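Local coordinates for Serine/threonine-protein phosphatase 2A regulatory subunit B'' subunit alpha (Homo sapiens, PDB 4I5J) that serves as a calcium-binding regulatory subunit of the PP2A phosphatase, here its EF-hand region, and may modulate substrate selectivity, catalytic activity and localization, at residues A[198-201]-A[206-209]; A[239-244]-A[250-255]. All coordinates share one frame; numbering follows the deposited sequence.

Interaction 1 (A[198-201]-A[206-209]); sequences CMDV and VLSM. With CA (calcium ion), chain B.
Asp200 and Val206 meet through a shared calcium ion rather than through a hydrogen bond. Asp200 OD1 lies 2.3 Å from the calcium, and the backbone O of Val206 binds it at the same length; water 1 adds another oxygen. These two protein oxygens come within 3.1 Å of each other because the cation draws both in. Asp202, Asp204 and Glu211 complete the site, an EF-hand calcium loop. The carboxylate suits the first position of such a loop: CG stands anti to the backbone N (chi1 -172°), which sends OD1 inward to the ion, while OD2 accepts a hydrogen bond from the backbone N of Gly205. At position 206 the ligand is a backbone oxygen, and the CB of Val206 points away from the first segment.

Beside the metal site, Leu207 supplies the apolar part of the contact. Leu207 CD2 rests 3.5 Å from Asp200 N and 3.9 Å from Met199 CB, so this one methyl packs on the C-terminal end of helix 189-199. The flexible Met199, bent at chi3, reaches Leu212 and Phe215 of helix 209-226 and also Phe270 and Phe271 of helix 263-271, whose Phe266 touches Leu207.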
loop_
_atom_site.group_PDB
_atom_site.type_symbol
_atom_site.label_atom_id
_atom_site.label_comp_id
_atom_site.label_asym_id
_atom_site.label_seq_id
_atom_site.Cartn_x
_atom_site.Cartn_y
_atom_site.Cartn_z
ATOM N N CYS A 198 -4.350 -9.640 -2.848
ATOM C CA CYS A 198 -3.357 -10.714 -2.733
ATOM C C CYS A 198 -4.017 -12.023 -2.301
ATOM O O CYS A 198 -3.664 -13.088 -2.800
ATOM C CB CYS A 198 -2.253 -10.355 -1.746
ATOM S SG CYS A 198 -1.195 -9.044 -2.318
ATOM N N MET A 199 -4.974 -11.940 -1.379
ATOM C CA MET A 199 -5.678 -13.138 -0.907
ATOM C C MET A 199 -6.696 -13.669 -1.902
ATOM O O MET A 199 -6.996 -14.868 -1.908
ATOM C CB MET A 199 -6.353 -12.895 0.441
ATOM C CG MET A 199 -5.346 -12.710 1.578
ATOM S SD MET A 199 -6.119 -12.830 3.208
ATOM C CE MET A 199 -6.563 -14.584 3.179
ATOM N N ASP A 200 -7.222 -12.793 -2.750
ATOM C CA ASP A 200 -8.191 -13.231 -3.748
ATOM C C ASP A 200 -7.474 -13.942 -4.889
ATOM O O ASP A 200 -7.375 -13.411 -5.994
ATOM C CB ASP A 200 -9.001 -12.043 -4.275
ATOM C CG ASP A 200 -10.146 -12.469 -5.175
ATOM O OD1 ASP A 200 -10.422 -13.676 -5.259
ATOM O OD2 ASP A 200 -10.774 -11.596 -5.802
ATOM N N VAL A 201 -6.975 -15.143 -4.613
ATOM C CA VAL A 201 -6.154 -15.868 -5.575
ATOM C C VAL A 201 -6.749 -15.925 -6.984
ATOM O O VAL A 201 -6.068 -15.596 -7.954
ATOM C CB VAL A 201 -5.874 -17.289 -5.104
ATOM C CG1 VAL A 201 -5.075 -18.061 -6.171
ATOM C CG2 VAL A 201 -5.143 -17.273 -3.771
ATOM N N VAL A 206 -14.184 -12.294 -4.283
ATOM C CA VAL A 206 -14.484 -12.786 -2.941
ATOM C C VAL A 206 -13.409 -13.754 -2.466
ATOM O O VAL A 206 -12.726 -14.365 -3.280
ATOM C CB VAL A 206 -15.821 -13.532 -2.882
ATOM C CG1 VAL A 206 -16.936 -12.697 -3.529
ATOM C CG2 VAL A 206 -15.692 -14.905 -3.540
ATOM N N LEU A 207 -13.274 -13.897 -1.144
ATOM C CA LEU A 207 -12.339 -14.839 -0.555
ATOM C C LEU A 207 -13.143 -16.073 -0.216
ATOM O O LEU A 207 -14.029 -16.017 0.625
ATOM C CB LEU A 207 -11.695 -14.251 0.710
ATOM C CG LEU A 207 -10.994 -12.908 0.480
ATOM C CD1 LEU A 207 -10.223 -12.473 1.716
ATOM C CD2 LEU A 207 -10.082 -12.981 -0.744
ATOM N N SER A 208 -12.868 -17.168 -0.917
ATOM C CA SER A 208 -13.553 -18.427 -0.674
ATOM C C SER A 208 -12.804 -19.167 0.428
ATOM O O SER A 208 -11.666 -18.801 0.772
ATOM C CB SER A 208 -13.560 -19.258 -1.950
ATOM O OG SER A 208 -12.219 -19.521 -2.362
ATOM N N MET A 209 -13.419 -20.208 0.980
ATOM C CA MET A 209 -12.820 -20.892 2.117
ATOM C C MET A 209 -11.578 -21.657 1.706
ATOM O O MET A 209 -10.697 -21.911 2.535
ATOM C CB MET A 209 -13.817 -21.833 2.790
ATOM C CG MET A 209 -14.964 -21.110 3.449
ATOM S SD MET A 209 -16.163 -22.321 4.075
ATOM C CE MET A 209 -17.481 -21.250 4.683
HETATM CA CA CA B . -11.571 -15.598 -4.839
HETATM O O HOH W 1 -12.932 -17.593 -4.961
#

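Interaction 2 (A[239-244]-A[250-255])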
loop_
_atom_site.group_PDB
_atom_site.type_symbol
_atom_site.label_atom_id
_atom_site.label_comp_id
_atom_site.label_asym_id
_atom_site.label_seq_id
_atom_site.Cartn_x
_atom_site.Cartn_y
_atom_site.Cartn_z
ATOM N N GLN A 239 -13.499 -18.876 14.042
ATOM C CA GLN A 239 -13.023 -17.636 14.656
ATOM C C GLN A 239 -13.047 -16.468 13.694
ATOM O O GLN A 239 -13.501 -15.370 14.031
ATOM C CB GLN A 239 -11.587 -17.809 15.163
ATOM C CG GLN A 239 -11.463 -18.829 16.291
ATOM C CD GLN A 239 -10.138 -18.728 17.017
ATOM O OE1 GLN A 239 -9.230 -18.018 16.576
ATOM N NE2 GLN A 239 -10.022 -19.430 18.138
ATOM N N MET A 240 -12.542 -16.704 12.491
ATOM C CA MET A 240 -12.420 -15.632 11.505
ATOM C C MET A 240 -13.786 -15.199 10.992
ATOM O O MET A 240 -13.987 -14.044 10.628
ATOM C CB MET A 240 -11.509 -16.058 10.350
ATOM C CG MET A 240 -10.068 -16.145 10.765
ATOM S SD MET A 240 -9.511 -14.551 11.410
ATOM C CE MET A 240 -9.121 -14.955 13.124
ATOM N N LEU A 241 -14.734 -16.128 10.970
ATOM C CA LEU A 241 -16.066 -15.775 10.515
ATOM C C LEU A 241 -16.786 -14.998 11.599
ATOM O O LEU A 241 -17.477 -14.022 11.309
ATOM C CB LEU A 241 -16.857 -17.012 10.110
ATOM C CG LEU A 241 -16.486 -17.647 8.773
ATOM C CD1 LEU A 241 -17.342 -18.938 8.560
ATOM C CD2 LEU A 241 -16.673 -16.632 7.642
ATOM N N ASP A 242 -16.621 -15.419 12.850
ATOM C CA ASP A 242 -17.186 -14.669 13.964
ATOM C C ASP A 242 -16.525 -13.293 14.022
ATOM O O ASP A 242 -17.168 -12.290 14.343
ATOM C CB ASP A 242 -17.006 -15.427 15.275
ATOM C CG ASP A 242 -17.757 -16.756 15.289
ATOM O OD1 ASP A 242 -18.733 -16.911 14.514
ATOM O OD2 ASP A 242 -17.375 -17.651 16.077
ATOM N N LEU A 243 -15.245 -13.237 13.669
ATOM C CA LEU A 243 -14.540 -11.964 13.672
ATOM C C LEU A 243 -15.107 -10.998 12.636
ATOM O O LEU A 243 -15.374 -9.836 12.950
ATOM C CB LEU A 243 -13.051 -12.172 13.428
ATOM C CG LEU A 243 -12.215 -10.892 13.437
ATOM C CD1 LEU A 243 -12.365 -10.171 14.769
ATOM C CD2 LEU A 243 -10.759 -11.222 13.163
ATOM N N VAL A 244 -15.309 -11.489 11.412
ATOM C CA VAL A 244 -15.616 -10.628 10.269
ATOM C C VAL A 244 -17.122 -10.436 10.056
ATOM O O VAL A 244 -17.560 -9.405 9.534
ATOM C CB VAL A 244 -14.928 -11.170 8.975
ATOM C CG1 VAL A 244 -15.440 -10.483 7.713
ATOM C CG2 VAL A 244 -13.421 -11.002 9.069
ATOM N N GLY A 250 -18.896 -18.162 2.794
ATOM C CA GLY A 250 -17.940 -18.783 1.905
ATOM C C GLY A 250 -17.531 -17.843 0.801
ATOM O O GLY A 250 -16.862 -18.248 -0.140
ATOM N N LYS A 251 -17.953 -16.587 0.903
ATOM C CA LYS A 251 -17.656 -15.573 -0.118
ATOM C C LYS A 251 -17.418 -14.209 0.546
ATOM O O LYS A 251 -18.235 -13.298 0.454
ATOM C CB LYS A 251 -18.777 -15.504 -1.173
ATOM C CG LYS A 251 -19.021 -16.836 -1.908
ATOM C CD LYS A 251 -20.255 -16.820 -2.797
ATOM C CE LYS A 251 -20.135 -15.802 -3.898
ATOM N NZ LYS A 251 -19.067 -16.171 -4.856
ATOM N N ILE A 252 -16.296 -14.083 1.243
ATOM C CA ILE A 252 -15.977 -12.845 1.955
ATOM C C ILE A 252 -15.580 -11.728 1.008
ATOM O O ILE A 252 -14.684 -11.904 0.179
ATOM C CB ILE A 252 -14.845 -13.082 2.977
ATOM C CG1 ILE A 252 -15.348 -14.033 4.069
ATOM C CG2 ILE A 252 -14.372 -11.763 3.611
ATOM C CD1 ILE A 252 -14.250 -14.636 4.871
ATOM N N THR A 253 -16.242 -10.574 1.131
ATOM C CA THR A 253 -15.970 -9.451 0.248
ATOM C C THR A 253 -15.085 -8.358 0.869
ATOM O O THR A 253 -14.852 -8.307 2.077
ATOM C CB THR A 253 -17.271 -8.772 -0.248
ATOM O OG1 THR A 253 -17.883 -8.046 0.825
ATOM C CG2 THR A 253 -18.245 -9.794 -0.806
ATOM N N LEU A 254 -14.596 -7.466 0.022
ATOM C CA LEU A 254 -13.790 -6.364 0.511
ATOM C C LEU A 254 -14.673 -5.525 1.440
ATOM O O LEU A 254 -14.262 -5.129 2.533
ATOM C CB LEU A 254 -13.290 -5.534 -0.664
ATOM C CG LEU A 254 -12.504 -4.283 -0.293
ATOM C CD1 LEU A 254 -11.238 -4.669 0.467
ATOM C CD2 LEU A 254 -12.173 -3.543 -1.570
ATOM N N ARG A 255 -15.900 -5.288 1.002
ATOM C CA ARG A 255 -16.887 -4.616 1.825
ATOM C C ARG A 255 -17.033 -5.271 3.207
ATOM O O ARG A 255 -17.071 -4.558 4.208
ATOM C CB ARG A 255 -18.229 -4.584 1.100
ATOM C CG ARG A 255 -19.224 -3.590 1.659
ATOM C CD ARG A 255 -20.524 -3.604 0.845
ATOM N NE ARG A 255 -21.288 -2.375 1.037
ATOM C CZ ARG A 255 -22.146 -2.172 2.032
ATOM N NH1 ARG A 255 -22.367 -3.122 2.933
ATOM N NH2 ARG A 255 -22.789 -1.015 2.126
#
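Ile252 faces two side chains of one helix at once, Leu241 and Val244, and thereby closes a helix-loop-helix unit: helix 233-244, a short loop and helix 254-260. The arrangement is consistent with an EF-hand-like partner, lying next to the calcium-binding hand.

Hydrocarbon alone makes this contact. Ile252 sends its two arms to different residues: CD1 lies 4.2 Å from Leu241 CD2, whereas CG2 comes to 4.4 Å from Val244 CG1. Its first torsion (chi1 -66°) sets CG2 anti to the backbone N and CG1 beside it, which separates the arms; the extended second torsion (chi2 163°) then carries CD1 out to Leu241, and a single branched residue spans nearly one helical turn. Leu241 and Val244, three residues apart, fall on the same helix face. Leucine suits the former place because its longer side chain brings a terminal methyl across to the loop, while the CB of the shorter valine already points toward the second segment.

Val244 and Ile252 are both buried, and both also touch Leu257 of helix 254-260; Val244 further meets Phe266 of helix 263-271. The Leu241 end is the more open side, since Leu241 is partly exposed, though its methyl approaches no less closely. Beyond Ile252 the next helix starts at Thr253, its N-cap, whose side chain caps a backbone N just past Arg255, while Thr253 N is hydrogen-bonded to Asp256 OD2.

In the fold
From the N terminus, helix 189-199 runs into interaction 1, which closes the calcium loop over the four residues between its segments. The chain then follows helix 209-226 and helix 233-244, where interaction 2 opens; that contact closes a second loop, with five residues between its segments, and its second segment runs into helix 254-260. The two closures follow one another in series, neither nested nor crossed. They are nevertheless joined in space, with centres 11 Å apart: Leu207 N lies 2.8 Å from Ile252 O, a probable hydrogen bond between the loops, as in paired EF-hands. Met209 CE against Gly250 CA adds packing, consistent with the calcium-bound hand and the following helix-loop-helix packing as a pair.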